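SAM-dependent O-methyltransferase (Thermotoga maritima, PDB 1O54) catalyses SAM-dependent O-methyl transfer and belongs to the TRM61 family of class I-like methyltransferases, working as a homotetramer built from two dimers. Local coordinates at the interface of chains A and B and the interface of chains A and C. Coordinates in Å, arbitrary orientation; residue numbers count along the deposited sequence, not the author numbering. Chains: chain A/B/C, SAM-dependent O-methyltransferase.

Contact 1: the interface of chains A and B. Residues chain A 214-216, 238, 259-260, 263; chain B 242, 244, 251-253.
B:Arg242 and A:Glu238 meet tip to tip in a salt bridge across the two-fold dimer interface. NH2 of the guanidinium donates to carboxylate oxygen OE1 at 2.9 Å. It comes from the syn side but tilted out of the carboxylate plane; the two planes are turned 39° apart. The bend at chi3 (69°) of B:Arg242 turns the guanidinium toward chain A. NH1 gives a second link, 2.7 Å to the backbone carbonyl O of A:Ala259, nearly in line with the C=O. Both partners lie at the edge of the guanidinium, which should limit its rotation.

Nonpolar packing centres on B:Pro253. Its CD sits over the middle of the A:His260 ring, 3.6 Å from the centroid, a CH-pi contact. Its CG covers a face of the B:Arg242 guanidinium. A:His260 NE2 donates to A:Pro214 O at 2.9 Å. This second-shell bond helps hold the ring face against the proline.

Water completes the contact. One molecule joins A:His260 ND1, at 2.7 Å, to B:Arg242 NH1.

The site lies where strand 234-245 of each chain supplies one half of the salt bridge. Chain A adds the loop at A:Ala259 and A:His260 and the starts of helix 216-228 (A:Thr216) and strand 263-269 (A:Tyr263). Chain B adds short strand 252-253.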
# COMPACT_ATOMS: atom_id res chain seq x y z
N PRO A 214 -1.05 -3.58 18.01
CA PRO A 214 -0.06 -2.74 17.38
C PRO A 214 1.10 -3.45 16.70
O PRO A 214 1.70 -2.85 15.82
CB PRO A 214 0.47 -1.88 18.53
CG PRO A 214 0.29 -2.65 19.71
CD PRO A 214 -1.00 -3.45 19.48
N THR A 215 1.43 -4.66 17.15
CA THR A 215 2.61 -5.38 16.66
C THR A 215 2.22 -6.76 16.09
O THR A 215 1.24 -7.37 16.45
CB THR A 215 3.66 -5.61 17.72
OG1 THR A 215 3.18 -6.55 18.72
CG2 THR A 215 4.01 -4.32 18.47
N THR A 216 3.10 -7.27 15.24
CA THR A 216 2.90 -8.61 14.68
C THR A 216 3.03 -9.68 15.77
O THR A 216 2.30 -10.69 15.76
CB THR A 216 3.92 -8.88 13.55
OG1 THR A 216 5.25 -8.69 14.05
CG2 THR A 216 3.71 -7.93 12.43
N GLU A 238 -5.18 -5.28 7.76
CA GLU A 238 -4.62 -3.97 7.95
C GLU A 238 -5.06 -3.09 6.79
O GLU A 238 -5.34 -3.60 5.68
CB GLU A 238 -3.08 -3.99 8.02
CG GLU A 238 -2.42 -4.08 6.69
CD GLU A 238 -0.89 -4.15 6.77
OE1 GLU A 238 -0.24 -3.41 7.54
OE2 GLU A 238 -0.37 -4.94 6.01
N ALA A 259 1.79 5.19 8.01
CA ALA A 259 2.19 3.86 7.55
C ALA A 259 1.50 2.75 8.34
O ALA A 259 1.48 1.62 7.85
CB ALA A 259 3.69 3.66 7.65
N HIS A 260 0.99 3.06 9.55
CA HIS A 260 0.43 2.03 10.45
C HIS A 260 -0.36 2.57 11.66
O HIS A 260 0.11 3.44 12.37
CB HIS A 260 1.57 1.14 10.95
CG HIS A 260 1.15 0.03 11.85
ND1 HIS A 260 0.43 -1.05 11.42
CD2 HIS A 260 1.44 -0.20 13.16
CE1 HIS A 260 0.24 -1.89 12.42
NE2 HIS A 260 0.85 -1.40 13.49
N TYR A 263 -3.17 -3.69 13.56
CA TYR A 263 -3.64 -4.93 12.96
C TYR A 263 -5.00 -5.20 13.60
O TYR A 263 -5.14 -5.08 14.80
CB TYR A 263 -2.70 -6.08 13.25
CG TYR A 263 -1.32 -5.83 12.65
CD1 TYR A 263 -0.28 -5.35 13.40
CD2 TYR A 263 -1.11 -6.01 11.28
CE1 TYR A 263 0.96 -5.11 12.84
CE2 TYR A 263 0.14 -5.76 10.70
CZ TYR A 263 1.16 -5.32 11.49
OH TYR A 263 2.43 -5.07 10.97
N ARG B 242 7.73 0.29 2.58
CA ARG B 242 7.40 0.53 3.98
C ARG B 242 8.48 -0.09 4.84
O ARG B 242 8.71 -1.29 4.76
CB ARG B 242 6.06 -0.15 4.33
CG ARG B 242 5.65 0.14 5.72
CD ARG B 242 4.13 0.09 5.97
NE ARG B 242 3.67 -1.28 5.85
CZ ARG B 242 2.47 -1.71 6.19
NH1 ARG B 242 1.58 -0.87 6.69
NH2 ARG B 242 2.17 -2.98 6.03
N TYR B 244 10.02 -1.16 8.74
CA TYR B 244 9.55 -1.63 10.02
C TYR B 244 10.51 -1.24 11.12
O TYR B 244 11.72 -1.16 10.89
CB TYR B 244 9.42 -3.16 9.98
CG TYR B 244 8.19 -3.63 9.26
CD1 TYR B 244 8.07 -3.48 7.90
CD2 TYR B 244 7.14 -4.28 9.93
CE1 TYR B 244 6.93 -3.88 7.23
CE2 TYR B 244 6.00 -4.71 9.24
CZ TYR B 244 5.91 -4.53 7.92
OH TYR B 244 4.80 -4.93 7.17
N LEU B 251 7.68 -6.00 16.54
CA LEU B 251 7.82 -5.74 15.12
C LEU B 251 6.54 -5.12 14.54
O LEU B 251 5.46 -5.69 14.65
CB LEU B 251 8.19 -7.02 14.39
CG LEU B 251 8.27 -6.89 12.87
CD1 LEU B 251 9.47 -6.09 12.45
CD2 LEU B 251 8.33 -8.31 12.32
N ARG B 252 6.67 -3.93 13.95
CA ARG B 252 5.56 -3.21 13.36
C ARG B 252 6.09 -2.18 12.37
O ARG B 252 7.28 -1.82 12.46
CB ARG B 252 4.76 -2.51 14.45
CG ARG B 252 5.53 -1.44 15.18
CD ARG B 252 4.64 -0.76 16.16
NE ARG B 252 5.19 0.48 16.69
CZ ARG B 252 5.08 1.68 16.11
NH1 ARG B 252 4.53 1.83 14.89
NH2 ARG B 252 5.59 2.74 16.75
N PRO B 253 5.27 -1.72 11.43
CA PRO B 253 5.72 -0.69 10.50
C PRO B 253 6.06 0.59 11.24
O PRO B 253 5.53 0.84 12.33
CB PRO B 253 4.53 -0.51 9.53
CG PRO B 253 3.72 -1.71 9.68
CD PRO B 253 3.89 -2.15 11.11
O HOH W 1 3.22 -6.82 8.33
O HOH W 2 2.26 -4.51 8.49
O HOH W 3 -0.59 -1.47 8.94

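Contact 2: the interface of chains A and B. Residues chain A 244, 249-253; chain B 214-217, 263.
The loop A:Glu249 to A:Leu251, short strand 252-253 and the end of strand 234-245 (A:Tyr244) of chain A lie against chain B at loop B:Pro214 to B:Thr215, the start of helix 216-228 and the start of strand 263-269. A:Leu251 O is gripped twice by B:Thr216. The backbone N donates at 2.9 Å, nearly straight (175° at H) and in line with the carbonyl. The side-chain OG1 donates at 3.1 Å from above the carbonyl plane. A chi1 of 56° puts OG1 between the backbone N and the carbonyl carbon, where it can share the acceptor with its own N-H. B:Thr216 opens the helix, so the helix end would probably favour this carbonyl further.

B:Asn217 sets its amide against the backbone of A:Glu249. Its ND2 lies 2.9 Å from A:Leu251 N. Both are donors as modelled, so the amide may be turned the wrong way round and this pair is doubtful.

B:Tyr263 OH points at A:Pro253, 3.3 Å from CD. Through two waters it also reaches A:Tyr244 OH; the nearer lies 2.5 Å from B:Tyr263 OH.

CG2 of B:Thr215 packs on A:Arg250 CA, while its OG1 binds a further water at 2.7 Å. That water also sits 2.7 Å from A:Glu249 O.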
# COMPACT_ATOMS: atom_id res chain seq x y z
N TYR A 244 -4.68 12.39 -1.60
CA TYR A 244 -4.14 13.01 -2.79
C TYR A 244 -4.20 14.52 -2.69
O TYR A 244 -5.12 15.06 -2.05
CB TYR A 244 -4.95 12.55 -4.01
CG TYR A 244 -4.60 11.17 -4.47
CD1 TYR A 244 -4.94 10.07 -3.71
CD2 TYR A 244 -3.98 10.94 -5.71
CE1 TYR A 244 -4.60 8.80 -4.11
CE2 TYR A 244 -3.66 9.63 -6.11
CZ TYR A 244 -3.98 8.59 -5.34
OH TYR A 244 -3.69 7.27 -5.68
N GLU A 249 -5.30 19.68 -12.09
CA GLU A 249 -4.28 19.63 -13.15
C GLU A 249 -3.01 18.89 -12.75
O GLU A 249 -2.13 18.68 -13.58
CB GLU A 249 -3.91 21.06 -13.52
CG GLU A 249 -5.09 21.85 -14.05
CD GLU A 249 -5.93 22.53 -12.96
OE1 GLU A 249 -5.60 22.43 -11.72
OE2 GLU A 249 -6.93 23.18 -13.37
N ARG A 250 -2.88 18.56 -11.47
CA ARG A 250 -1.67 17.94 -10.94
C ARG A 250 -2.04 16.96 -9.84
O ARG A 250 -1.55 17.02 -8.69
CB ARG A 250 -0.71 19.03 -10.44
CG ARG A 250 -0.23 19.94 -11.50
CD ARG A 250 0.78 20.99 -11.01
NE ARG A 250 0.16 21.92 -10.06
CZ ARG A 250 -0.65 22.93 -10.40
NH1 ARG A 250 -0.97 23.17 -11.67
NH2 ARG A 250 -1.16 23.71 -9.44
N LEU A 251 -2.92 16.01 -10.18
CA LEU A 251 -3.40 15.04 -9.21
C LEU A 251 -2.33 13.99 -8.91
O LEU A 251 -1.84 13.31 -9.81
CB LEU A 251 -4.69 14.40 -9.71
CG LEU A 251 -5.23 13.29 -8.81
CD1 LEU A 251 -5.79 13.84 -7.52
CD2 LEU A 251 -6.30 12.57 -9.61
N ARG A 252 -1.95 13.87 -7.64
CA ARG A 252 -0.94 12.92 -7.19
C ARG A 252 -1.09 12.71 -5.69
O ARG A 252 -1.71 13.55 -5.01
CB ARG A 252 0.45 13.47 -7.48
CG ARG A 252 0.78 14.73 -6.74
CD ARG A 252 2.19 15.14 -7.03
NE ARG A 252 2.71 16.15 -6.13
CZ ARG A 252 3.27 15.91 -4.94
NH1 ARG A 252 3.31 14.67 -4.41
NH2 ARG A 252 3.76 16.94 -4.25
N PRO A 253 -0.58 11.59 -5.16
CA PRO A 253 -0.65 11.37 -3.72
C PRO A 253 0.13 12.43 -2.97
O PRO A 253 1.06 13.03 -3.52
CB PRO A 253 -0.04 9.96 -3.53
CG PRO A 253 -0.10 9.33 -4.84
CD PRO A 253 0.05 10.44 -5.85
N PRO B 214 5.34 12.62 -12.27
CA PRO B 214 4.88 12.89 -10.93
C PRO B 214 3.38 12.88 -10.71
O PRO B 214 2.96 12.68 -9.58
CB PRO B 214 5.43 14.30 -10.65
CG PRO B 214 5.55 14.93 -11.91
CD PRO B 214 5.93 13.82 -12.89
N THR B 215 2.60 13.14 -11.76
CA THR B 215 1.14 13.28 -11.64
C THR B 215 0.41 12.30 -12.57
O THR B 215 0.90 11.87 -13.59
CB THR B 215 0.65 14.67 -11.97
OG1 THR B 215 0.82 14.96 -13.38
CG2 THR B 215 1.42 15.75 -11.21
N THR B 216 -0.83 12.04 -12.21
CA THR B 216 -1.68 11.18 -13.05
C THR B 216 -2.00 11.86 -14.39
O THR B 216 -2.06 11.20 -15.44
CB THR B 216 -2.99 10.83 -12.31
OG1 THR B 216 -3.66 12.04 -11.93
CG2 THR B 216 -2.71 10.05 -11.08
N ASN B 217 -2.17 13.18 -14.39
CA ASN B 217 -2.38 13.92 -15.64
C ASN B 217 -1.25 13.68 -16.63
O ASN B 217 -1.45 13.47 -17.80
CB ASN B 217 -2.50 15.46 -15.37
CG ASN B 217 -3.48 15.80 -14.25
OD1 ASN B 217 -4.58 16.35 -14.51
ND2 ASN B 217 -3.11 15.51 -13.03
N TYR B 263 5.16 7.89 -10.89
CA TYR B 263 4.56 6.86 -11.74
C TYR B 263 5.62 6.50 -12.77
O TYR B 263 6.23 7.39 -13.33
CB TYR B 263 3.31 7.37 -12.43
CG TYR B 263 2.24 7.76 -11.42
CD1 TYR B 263 2.05 9.07 -11.04
CD2 TYR B 263 1.48 6.78 -10.79
CE1 TYR B 263 1.08 9.41 -10.11
CE2 TYR B 263 0.51 7.11 -9.84
CZ TYR B 263 0.31 8.42 -9.52
OH TYR B 263 -0.64 8.82 -8.59
O HOH W 4 0.24 17.48 -14.10
O HOH W 5 -3.23 6.82 -8.33
O HOH W 6 -1.12 6.91 -6.96

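Contact 3: the interface of chains A and C. Residues chain A 27, 29, 35, 78, 84; chain C 232-233.
C:Arg233 reaches toward A:Asp84 tip to tip, and A:Glu35 crosses it obliquely. NH2 of the guanidinium donates to A:Asp84 OD1 at 2.9 Å (163° at H). The oxygen lies in the guanidinium plane, but the nitrogen approaches from above the carboxylate plane. The bond from NH1 to A:Asp84 OD2 is weak.

A:Glu35 comes from above the guanidinium plane, on the side of NE and NH2, not into its edge. OE2 sits 2.8 Å from NE of C:Arg233, yet the N-H points elsewhere, so this is a salt bridge without a hydrogen bond. A:Ser29 OG donates to A:Glu35 OE1 at 2.6 Å and helps to position the carboxylate. The bend at chi3 (87°) of C:Arg233 turns its edge to A:Asp84 and a face toward A:Glu35 OE2.

Leucines pack the same arginine. A:Leu27 CD2 is 3.6 Å from C:Arg233 CZ. A:Leu78 slides past in the opposite direction, with CD1 at 3.6 Å from C:Arg233 CD. An alanine in place of C:Arg233 would probably leave A:Glu35 and A:Asp84 without a positive mate and open a gap beside the leucines.

Chain A contributes strands 25-30, 35-39 and 74-78 and helix 82-87. C:Arg233 lies between strands 231-232 and 234-245 of chain C.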
# COMPACT_ATOMS: atom_id res chain seq x y z
N LEU A 27 -16.32 24.47 14.73
CA LEU A 27 -15.07 24.29 14.07
C LEU A 27 -14.89 25.45 13.11
O LEU A 27 -15.72 25.65 12.22
CB LEU A 27 -15.08 22.99 13.29
CG LEU A 27 -13.86 22.70 12.44
CD1 LEU A 27 -12.64 22.60 13.29
CD2 LEU A 27 -14.09 21.43 11.71
N SER A 29 -12.71 27.05 10.15
CA SER A 29 -11.81 26.51 9.14
C SER A 29 -11.31 27.61 8.21
O SER A 29 -12.11 28.34 7.63
CB SER A 29 -12.56 25.43 8.36
OG SER A 29 -11.72 24.84 7.39
N GLU A 35 -7.49 24.64 11.35
CA GLU A 35 -8.83 24.49 11.90
C GLU A 35 -8.80 24.61 13.42
O GLU A 35 -7.87 24.13 14.07
CB GLU A 35 -9.44 23.14 11.50
CG GLU A 35 -8.96 22.55 10.17
CD GLU A 35 -9.95 22.71 9.02
OE1 GLU A 35 -9.61 23.40 8.03
OE2 GLU A 35 -11.05 22.13 9.08
N LEU A 78 -18.20 25.91 11.04
CA LEU A 78 -18.66 24.56 10.77
C LEU A 78 -19.06 23.89 12.07
O LEU A 78 -18.62 24.30 13.16
CB LEU A 78 -17.57 23.73 10.06
CG LEU A 78 -17.02 24.31 8.74
CD1 LEU A 78 -15.89 23.49 8.22
CD2 LEU A 78 -18.10 24.45 7.65
N ASP A 84 -13.81 14.91 13.44
CA ASP A 84 -13.15 16.13 13.90
C ASP A 84 -12.87 16.11 15.39
O ASP A 84 -11.76 16.48 15.82
CB ASP A 84 -13.95 17.40 13.60
CG ASP A 84 -14.13 17.65 12.12
OD1 ASP A 84 -13.23 17.33 11.29
OD2 ASP A 84 -15.18 18.19 11.68
N ILE C 232 -15.42 23.80 0.59
CA ILE C 232 -14.12 23.85 1.24
C ILE C 232 -13.79 22.46 1.76
O ILE C 232 -14.62 21.52 1.65
CB ILE C 232 -14.10 24.92 2.37
CG1 ILE C 232 -15.07 24.53 3.48
CG2 ILE C 232 -14.42 26.32 1.78
CD1 ILE C 232 -14.85 25.33 4.76
N ARG C 233 -12.58 22.33 2.37
CA ARG C 233 -12.15 21.05 2.96
C ARG C 233 -12.30 19.93 1.92
O ARG C 233 -12.77 18.83 2.21
CB ARG C 233 -12.92 20.74 4.26
CG ARG C 233 -12.73 21.78 5.36
CD ARG C 233 -13.47 21.40 6.65
NE ARG C 233 -12.66 20.55 7.50
CZ ARG C 233 -13.10 19.91 8.57
NH1 ARG C 233 -14.35 19.99 8.96
NH2 ARG C 233 -12.26 19.18 9.27

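Contacts 1 and 2 belong to the same two-fold interface of chains A and B; the centres of their C-alpha atoms are about 27 Å apart. They share much of one residue set with the chains exchanged: positions 214-216, 244, 251-253 and 263 appear in both. Contact 3 joins chain A to chain C, by the same measure about 30 Å from contact 1 and 25 Å from contact 2. The long strand 234-245 takes part in contacts 1 and 2, and C:Arg233 of contact 3 directly precedes its copy in chain C. Chain A thus meets two different partners, in keeping with a homotetramer made as a dimer of dimers.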